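Local coordinates for hypothetical protein SSO2273 (Sulfolobus solfataricus, PDB 2X4H) that probably acts as a metal-responsive, DNA-binding transcriptional repressor of the DtxR/MntR family, and binds zinc ions, at residues L19-K33 / D66-I78. Residues are numbered along the deposited sequence; the frame is centred on the assembly and turned at random.
Sequences LLTIKRYNDSGEGAK and DGVWITNNGTRSI
The carbonyl oxygen Val68 O is gripped by two donors from segment 19-33: Asn26 ND2 at 3.0 Å, nearly straight (173°) and on a lone pair in the carbonyl plane, and the backbone Ala32 N at 2.9 Å. The same carboxamide works from its other end, where Asn26 OD1 takes Ile70 N at 2.7 Å, and its second N-H goes to Glu30 O, so three bonds fix its rotation. With CG anti to its own carbonyl carbon (chi1 -63°), Asn26 reaches from the last helical turn to the strand backbone, bridging the carbonyl of Val68 and the amide of Ile70. A leucine in its place would probably leave Ile70 N without this acceptor and take from Glu30 O and Val68 O their side-chain donor. The amide lies 21° from the plane of the Trp69 indole, its ND2 above one face near the rim; Gly31 CA makes a CH-pi contact over the five-membered ring, 3.9 Å from its centroid. Val68 N returns a bond to Ala32 O, completing an antiparallel hydrogen-bonded pair. Farther back along the helix the contact turns apolar: Ile22 CD1 meets Val68 CG1, while Ile78, on helix 72-94, packs its CD1 against Leu19 CB (3.8 Å) and the aliphatic part of Lys23. Ile37 and Val61 extend this core around Ile22. Helices 13-27, 34-41 and 45-57, with antiparallel strands 61-64 and 67-70 as the wing, form a winged helix-turn-helix, whose first helix and following loop are here held against the wing strand.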
ATOM      1  N   LEU C  19       0.573   0.161  14.326  1.00 54.31           N
ATOM      2  CA  LEU C  19       0.296  -1.153  14.895  1.00 55.05           C
ATOM      3  C   LEU C  19       0.358  -1.166  16.405  1.00 56.95           C
ATOM      4  O   LEU C  19      -0.378  -1.922  17.037  1.00 57.47           O
ATOM      5  CB  LEU C  19       1.242  -2.227  14.359  1.00 55.39           C
ATOM      6  CG  LEU C  19       1.228  -2.508  12.857  1.00 55.08           C
ATOM      7  CD1 LEU C  19       2.089  -3.720  12.572  1.00 55.29           C
ATOM      8  CD2 LEU C  19      -0.193  -2.700  12.304  1.00 52.61           C
ATOM      9  N   LEU C  20       1.235  -0.359  16.991  1.00 58.64           N
ATOM     10  CA  LEU C  20       1.303  -0.272  18.452  1.00 60.97           C
ATOM     11  C   LEU C  20       0.073   0.458  18.977  1.00 60.82           C
ATOM     12  O   LEU C  20      -0.403   0.155  20.065  1.00 61.83           O
ATOM     13  CB  LEU C  20       2.579   0.437  18.920  1.00 63.25           C
ATOM     14  CG  LEU C  20       3.864  -0.389  18.825  1.00 65.52           C
ATOM     15  CD1 LEU C  20       5.105   0.502  18.785  1.00 68.07           C
ATOM     16  CD2 LEU C  20       3.935  -1.388  19.982  1.00 67.31           C
ATOM     17  N   THR C  21      -0.445   1.413  18.205  1.00 59.82           N
ATOM     18  CA  THR C  21      -1.651   2.129  18.611  1.00 60.36           C
ATOM     19  C   THR C  21      -2.894   1.250  18.491  1.00 59.25           C
ATOM     20  O   THR C  21      -3.753   1.277  19.354  1.00 59.82           O
ATOM     21  CB  THR C  21      -1.879   3.374  17.783  1.00 60.43           C
ATOM     22  OG1 THR C  21      -0.743   4.234  17.887  1.00 62.30           O
ATOM     23  CG2 THR C  21      -3.097   4.096  18.286  1.00 62.15           C
ATOM     24  N   ILE C  22      -2.982   0.488  17.409  1.00 58.26           N
ATOM     25  CA  ILE C  22      -4.055  -0.487  17.227  1.00 57.82           C
ATOM     26  C   ILE C  22      -3.998  -1.563  18.335  1.00 59.23           C
ATOM     27  O   ILE C  22      -5.026  -1.915  18.922  1.00 59.06           O
ATOM     28  CB  ILE C  22      -3.982  -1.134  15.806  1.00 56.88           C
ATOM     29  CG1 ILE C  22      -4.316  -0.102  14.736  1.00 55.57           C
ATOM     30  CG2 ILE C  22      -4.914  -2.359  15.687  1.00 57.58           C
ATOM     31  CD1 ILE C  22      -3.930  -0.533  13.330  1.00 53.72           C
ATOM     32  N   LYS C  23      -2.803  -2.061  18.640  1.00 60.52           N
ATOM     33  CA  LYS C  23      -2.644  -3.115  19.676  1.00 62.97           C
ATOM     34  C   LYS C  23      -3.126  -2.694  21.073  1.00 64.05           C
ATOM     35  O   LYS C  23      -3.674  -3.509  21.811  1.00 64.68           O
ATOM     36  CB  LYS C  23      -1.185  -3.615  19.737  1.00 64.97           C
ATOM     37  CG  LYS C  23      -0.963  -4.882  20.587  1.00 68.80           C
ATOM     38  CD  LYS C  23       0.500  -5.288  20.598  1.00 72.48           C
ATOM     39  CE  LYS C  23       0.758  -6.525  21.462  1.00 77.19           C
ATOM     40  NZ  LYS C  23       0.505  -6.247  22.888  1.00 78.56           N
ATOM     41  N   ARG C  24      -2.926  -1.429  21.428  1.00 64.48           N
ATOM     42  CA  ARG C  24      -3.359  -0.911  22.730  1.00 66.75           C
ATOM     43  C   ARG C  24      -4.880  -1.090  22.901  1.00 66.11           C
ATOM     44  O   ARG C  24      -5.328  -1.649  23.886  1.00 67.87           O
ATOM     45  CB  ARG C  24      -2.944   0.567  22.871  1.00 67.82           C
ATOM     46  CG  ARG C  24      -3.115   1.177  24.258  1.00 71.70           C
ATOM     47  CD  ARG C  24      -3.075   2.717  24.244  1.00 75.07           C
ATOM     48  NE  ARG C  24      -1.845   3.293  23.673  1.00 77.62           N
ATOM     49  CZ  ARG C  24      -1.765   4.036  22.556  1.00 78.47           C
ATOM     50  NH1 ARG C  24      -2.841   4.327  21.820  1.00 77.55           N
ATOM     51  NH2 ARG C  24      -0.584   4.505  22.158  1.00 79.33           N
ATOM     52  N   TYR C  25      -5.666  -0.632  21.927  1.00 64.79           N
ATOM     53  CA  TYR C  25      -7.113  -0.865  21.929  1.00 64.39           C
ATOM     54  C   TYR C  25      -7.419  -2.366  21.970  1.00 65.02           C
ATOM     55  O   TYR C  25      -8.130  -2.833  22.883  1.00 66.37           O
ATOM     56  CB  TYR C  25      -7.795  -0.180  20.720  1.00 63.33           C
ATOM     57  CG  TYR C  25      -7.717   1.327  20.804  1.00 63.55           C
ATOM     58  CD1 TYR C  25      -6.821   2.044  20.026  1.00 62.02           C
ATOM     59  CD2 TYR C  25      -8.497   2.031  21.717  1.00 65.32           C
ATOM     60  CE1 TYR C  25      -6.725   3.414  20.132  1.00 63.31           C
ATOM     61  CE2 TYR C  25      -8.399   3.407  21.826  1.00 66.55           C
ATOM     62  CZ  TYR C  25      -7.512   4.085  21.033  1.00 65.63           C
ATOM     63  OH  TYR C  25      -7.412   5.441  21.151  1.00 68.95           O
ATOM     64  N   ASN C  26      -6.851  -3.119  21.026  1.00 64.60           N
ATOM     65  CA  ASN C  26      -7.097  -4.561  20.923  1.00 66.57           C
ATOM     66  C   ASN C  26      -6.731  -5.314  22.222  1.00 69.53           C
ATOM     67  O   ASN C  26      -7.479  -6.172  22.653  1.00 71.04           O
ATOM     68  CB  ASN C  26      -6.308  -5.203  19.779  1.00 66.29           C
ATOM     69  CG  ASN C  26      -6.676  -4.685  18.390  1.00 65.33           C
ATOM     70  OD1 ASN C  26      -5.998  -5.047  17.421  1.00 66.96           O
ATOM     71  ND2 ASN C  26      -7.713  -3.840  18.272  1.00 62.13           N
ATOM     72  N   ASP C  27      -5.593  -4.988  22.833  1.00 71.21           N
ATOM     73  CA  ASP C  27      -5.188  -5.580  24.133  1.00 75.43           C
ATOM     74  C   ASP C  27      -6.272  -5.379  25.188  1.00 76.79           C
ATOM     75  O   ASP C  27      -6.437  -6.201  26.082  1.00 79.61           O
ATOM     76  CB  ASP C  27      -3.877  -4.967  24.670  1.00 76.68           C
ATOM     77  CG  ASP C  27      -2.633  -5.514  23.983  1.00 78.50           C
ATOM     78  OD1 ASP C  27      -2.718  -6.548  23.291  1.00 79.36           O
ATOM     79  OD2 ASP C  27      -1.559  -4.898  24.133  1.00 80.82           O
ATOM     80  N   SER C  28      -6.996  -4.272  25.059  1.00 75.71           N
ATOM     81  CA  SER C  28      -8.055  -3.876  25.986  1.00 76.74           C
ATOM     82  C   SER C  28      -9.432  -4.494  25.643  1.00 76.76           C
ATOM     83  O   SER C  28     -10.406  -4.220  26.330  1.00 77.73           O
ATOM     84  CB  SER C  28      -8.162  -2.338  25.980  1.00 75.75           C
ATOM     85  OG  SER C  28      -8.052  -1.805  27.281  1.00 77.83           O
ATOM     86  N   GLY C  29      -9.519  -5.304  24.589  1.00 76.55           N
ATOM     87  CA  GLY C  29     -10.771  -5.977  24.223  1.00 77.30           C
ATOM     88  C   GLY C  29     -11.688  -5.235  23.247  1.00 76.00           C
ATOM     89  O   GLY C  29     -12.860  -5.589  23.102  1.00 77.35           O
ATOM     90  N   GLU C  30     -11.177  -4.219  22.561  1.00 76.01           N
ATOM     91  CA  GLU C  30     -11.980  -3.504  21.553  1.00 73.39           C
ATOM     92  C   GLU C  30     -11.210  -3.221  20.256  1.00 68.70           C
ATOM     93  O   GLU C  30      -9.993  -3.184  20.255  1.00 68.16           O
ATOM     94  CB  GLU C  30     -12.536  -2.196  22.132  1.00 75.47           C
ATOM     95  CG  GLU C  30     -11.522  -1.342  22.897  1.00 78.85           C
ATOM     96  CD  GLU C  30     -12.069   0.036  23.269  1.00 82.61           C
ATOM     97  OE1 GLU C  30     -12.390   0.830  22.354  1.00 81.88           O
ATOM     98  OE2 GLU C  30     -12.161   0.329  24.479  1.00 88.01           O
ATOM     99  N   GLY C  31     -11.938  -3.024  19.159  1.00 65.84           N
ATOM    100  CA  GLY C  31     -11.331  -2.696  17.863  1.00 62.10           C
ATOM    101  C   GLY C  31     -10.870  -1.253  17.826  1.00 60.48           C
ATOM    102  O   GLY C  31     -11.504  -0.379  18.407  1.00 61.62           O
ATOM    103  N   ALA C  32      -9.753  -0.998  17.159  1.00 58.24           N
ATOM    104  CA  ALA C  32      -9.231   0.366  17.034  1.00 57.10           C
ATOM    105  C   ALA C  32     -10.013   1.099  15.947  1.00 55.04           C
ATOM    106  O   ALA C  32      -9.889   0.752  14.769  1.00 52.84           O
ATOM    107  CB  ALA C  32      -7.758   0.335  16.675  1.00 56.45           C
ATOM    108  N   LYS C  33     -10.806   2.102  16.330  1.00 56.02           N
ATOM    109  CA  LYS C  33     -11.577   2.894  15.341  1.00 55.55           C
ATOM    110  C   LYS C  33     -10.666   3.894  14.612  1.00 54.11           C
ATOM    111  O   LYS C  33      -9.730   4.440  15.206  1.00 53.95           O
ATOM    112  CB  LYS C  33     -12.754   3.631  15.980  1.00 57.79           C
ATOM    113  CG  LYS C  33     -13.662   2.736  16.821  1.00 60.93           C
ATOM    114  CD  LYS C  33     -15.026   3.368  17.048  1.00 64.13           C
ATOM    115  CE  LYS C  33     -15.654   2.848  18.327  1.00 68.09           C
ATOM    116  NZ  LYS C  33     -15.313   1.404  18.547  1.00 69.01           N
ATOM    117  N   ASP C  66     -16.255  -3.492  14.164  1.00 73.62           N
ATOM    118  CA  ASP C  66     -15.844  -3.025  15.484  1.00 74.97           C
ATOM    119  C   ASP C  66     -14.717  -1.993  15.392  1.00 73.68           C
ATOM    120  O   ASP C  66     -14.512  -1.206  16.315  1.00 75.50           O
ATOM    121  CB  ASP C  66     -15.329  -4.249  16.283  1.00 75.41           C
ATOM    122  CG  ASP C  66     -15.316  -4.026  17.799  1.00 79.72           C
ATOM    123  OD1 ASP C  66     -15.828  -2.982  18.268  1.00 84.67           O
ATOM    124  OD2 ASP C  66     -14.809  -4.914  18.527  1.00 80.71           O
ATOM    125  N   GLY C  67     -13.988  -2.028  14.276  1.00 70.79           N
ATOM    126  CA  GLY C  67     -12.762  -1.262  14.091  1.00 69.77           C
ATOM    127  C   GLY C  67     -11.635  -2.153  13.580  1.00 67.27           C
ATOM    128  O   GLY C  67     -11.857  -3.236  13.025  1.00 66.06           O
ATOM    129  N   VAL C  68     -10.411  -1.708  13.793  1.00 66.86           N
ATOM    130  CA  VAL C  68      -9.242  -2.389  13.262  1.00 64.98           C
ATOM    131  C   VAL C  68      -8.639  -3.328  14.317  1.00 64.71           C
ATOM    132  O   VAL C  68      -8.516  -2.969  15.485  1.00 65.27           O
ATOM    133  CB  VAL C  68      -8.219  -1.350  12.775  1.00 65.25           C
ATOM    134  CG1 VAL C  68      -7.061  -2.023  12.031  1.00 63.32           C
ATOM    135  CG2 VAL C  68      -8.927  -0.305  11.899  1.00 65.08           C
ATOM    136  N   TRP C  69      -8.300  -4.539  13.893  1.00 63.81           N
ATOM    137  CA  TRP C  69      -7.684  -5.527  14.763  1.00 64.59           C
ATOM    138  C   TRP C  69      -6.366  -5.990  14.153  1.00 63.30           C
ATOM    139  O   TRP C  69      -6.270  -6.210  12.935  1.00 62.28           O
ATOM    140  CB  TRP C  69      -8.606  -6.743  14.988  1.00 65.50           C
ATOM    141  CG  TRP C  69      -9.846  -6.461  15.783  1.00 68.45           C
ATOM    142  CD1 TRP C  69     -11.042  -6.043  15.292  1.00 70.21           C
ATOM    143  CD2 TRP C  69     -10.028  -6.602  17.205  1.00 71.60           C
ATOM    144  NE1 TRP C  69     -11.954  -5.912  16.309  1.00 72.42           N
ATOM    145  CE2 TRP C  69     -11.357  -6.239  17.493  1.00 73.41           C
ATOM    146  CE3 TRP C  69      -9.195  -6.990  18.257  1.00 73.00           C
ATOM    147  CZ2 TRP C  69     -11.875  -6.245  18.787  1.00 76.56           C
ATOM    148  CZ3 TRP C  69      -9.709  -6.995  19.547  1.00 75.82           C
ATOM    149  CH2 TRP C  69     -11.037  -6.632  19.798  1.00 78.33           C
ATOM    150  N   ILE C  70      -5.355  -6.160  15.004  1.00 63.06           N
ATOM    151  CA  ILE C  70      -4.049  -6.636  14.545  1.00 62.11           C
ATOM    152  C   ILE C  70      -4.085  -8.149  14.288  1.00 61.82           C
ATOM    153  O   ILE C  70      -4.599  -8.893  15.083  1.00 62.43           O
ATOM    154  CB  ILE C  70      -2.937  -6.263  15.561  1.00 62.87           C
ATOM    155  CG1 ILE C  70      -1.552  -6.503  14.953  1.00 63.22           C
ATOM    156  CG2 ILE C  70      -3.084  -7.032  16.873  1.00 63.57           C
ATOM    157  CD1 ILE C  70      -0.438  -5.919  15.768  1.00 64.06           C
ATOM    158  N   THR C  71      -3.566  -8.591  13.155  1.00 60.76           N
ATOM    159  CA  THR C  71      -3.504 -10.018  12.867  1.00 61.92           C
ATOM    160  C   THR C  71      -2.307 -10.666  13.573  1.00 63.22           C
ATOM    161  O   THR C  71      -1.430  -9.978  14.071  1.00 61.44           O
ATOM    162  CB  THR C  71      -3.344 -10.262  11.370  1.00 62.41           C
ATOM    163  OG1 THR C  71      -2.104  -9.698  10.924  1.00 59.39           O
ATOM    164  CG2 THR C  71      -4.511  -9.635  10.590  1.00 61.94           C
ATOM    165  N   ASN C  72      -2.252 -11.990  13.590  1.00 66.16           N
ATOM    166  CA  ASN C  72      -1.107 -12.670  14.201  1.00 68.27           C
ATOM    167  C   ASN C  72       0.196 -12.222  13.536  1.00 67.22           C
ATOM    168  O   ASN C  72       1.187 -11.986  14.227  1.00 66.16           O
ATOM    169  CB  ASN C  72      -1.252 -14.198  14.162  1.00 71.43           C
ATOM    170  CG  ASN C  72      -2.240 -14.723  15.207  1.00 74.63           C
ATOM    171  OD1 ASN C  72      -2.605 -14.013  16.147  1.00 74.91           O
ATOM    172  ND2 ASN C  72      -2.667 -15.974  15.046  1.00 77.72           N
ATOM    173  N   ASN C  73       0.165 -12.095  12.208  1.00 67.00           N
ATOM    174  CA  ASN C  73       1.284 -11.561  11.445  1.00 66.92           C
ATOM    175  C   ASN C  73       1.649 -10.138  11.863  1.00 64.42           C
ATOM    176  O   ASN C  73       2.809  -9.757  11.812  1.00 63.36           O
ATOM    177  CB  ASN C  73       0.993 -11.602   9.943  1.00 68.12           C
ATOM    178  CG  ASN C  73       1.264 -12.959   9.320  1.00 71.82           C
ATOM    179  OD1 ASN C  73       1.900 -13.827   9.910  1.00 73.94           O
ATOM    180  ND2 ASN C  73       0.792 -13.137   8.104  1.00 73.91           N
ATOM    181  N   GLY C  74       0.651  -9.369  12.289  1.00 63.07           N
ATOM    182  CA  GLY C  74       0.867  -8.008  12.752  1.00 62.02           C
ATOM    183  C   GLY C  74       1.665  -7.942  14.042  1.00 61.88           C
ATOM    184  O   GLY C  74       2.643  -7.196  14.129  1.00 60.82           O
ATOM    185  N   THR C  75       1.202  -8.703  15.035  1.00 62.88           N
ATOM    186  CA  THR C  75       1.888  -8.925  16.317  1.00 63.97           C
ATOM    187  C   THR C  75       3.314  -9.397  16.042  1.00 65.00           C
ATOM    188  O   THR C  75       4.270  -8.807  16.520  1.00 65.09           O
ATOM    189  CB  THR C  75       1.132  -9.965  17.155  1.00 66.08           C
ATOM    190  OG1 THR C  75      -0.219  -9.532  17.342  1.00 64.12           O
ATOM    191  CG2 THR C  75       1.793 -10.205  18.546  1.00 67.12           C
ATOM    192  N   ARG C  76       3.443 -10.417  15.205  1.00 66.07           N
ATOM    193  CA  ARG C  76       4.739 -10.943  14.793  1.00 67.64           C
ATOM    194  C   ARG C  76       5.713  -9.872  14.256  1.00 66.09           C
ATOM    195  O   ARG C  76       6.897  -9.886  14.591  1.00 66.88           O
ATOM    196  CB  ARG C  76       4.546 -12.050  13.748  1.00 69.90           C
ATOM    197  CG  ARG C  76       5.291 -13.340  14.042  1.00 74.83           C
ATOM    198  CD  ARG C  76       4.857 -14.482  13.131  1.00 79.55           C
ATOM    199  NE  ARG C  76       3.889 -15.347  13.806  1.00 83.18           N
ATOM    200  CZ  ARG C  76       2.619 -15.553  13.446  1.00 84.81           C
ATOM    201  NH1 ARG C  76       2.089 -14.975  12.372  1.00 84.22           N
ATOM    202  NH2 ARG C  76       1.864 -16.369  14.177  1.00 86.73           N
ATOM    203  N   SER C  77       5.228  -8.953  13.434  1.00 63.99           N
ATOM    204  CA  SER C  77       6.080  -7.919  12.855  1.00 63.14           C
ATOM    205  C   SER C  77       6.389  -6.764  13.827  1.00 61.24           C
ATOM    206  O   SER C  77       7.428  -6.154  13.712  1.00 60.90           O
ATOM    207  CB  SER C  77       5.484  -7.392  11.530  1.00 63.12           C
ATOM    208  OG  SER C  77       4.132  -7.036  11.685  1.00 63.66           O
ATOM    209  N   ILE C  78       5.498  -6.458  14.766  1.00 60.39           N
ATOM    210  CA  ILE C  78       5.832  -5.572  15.894  1.00 60.74           C
ATOM    211  C   ILE C  78       7.055  -6.117  16.681  1.00 61.70           C
ATOM    212  O   ILE C  78       8.006  -5.403  16.946  1.00 60.43           O
ATOM    213  CB  ILE C  78       4.654  -5.444  16.892  1.00 61.13           C
ATOM    214  CG1 ILE C  78       3.624  -4.436  16.397  1.00 60.72           C
ATOM    215  CG2 ILE C  78       5.136  -5.021  18.283  1.00 61.60           C
ATOM    216  CD1 ILE C  78       2.396  -4.368  17.263  1.00 60.01           C
TER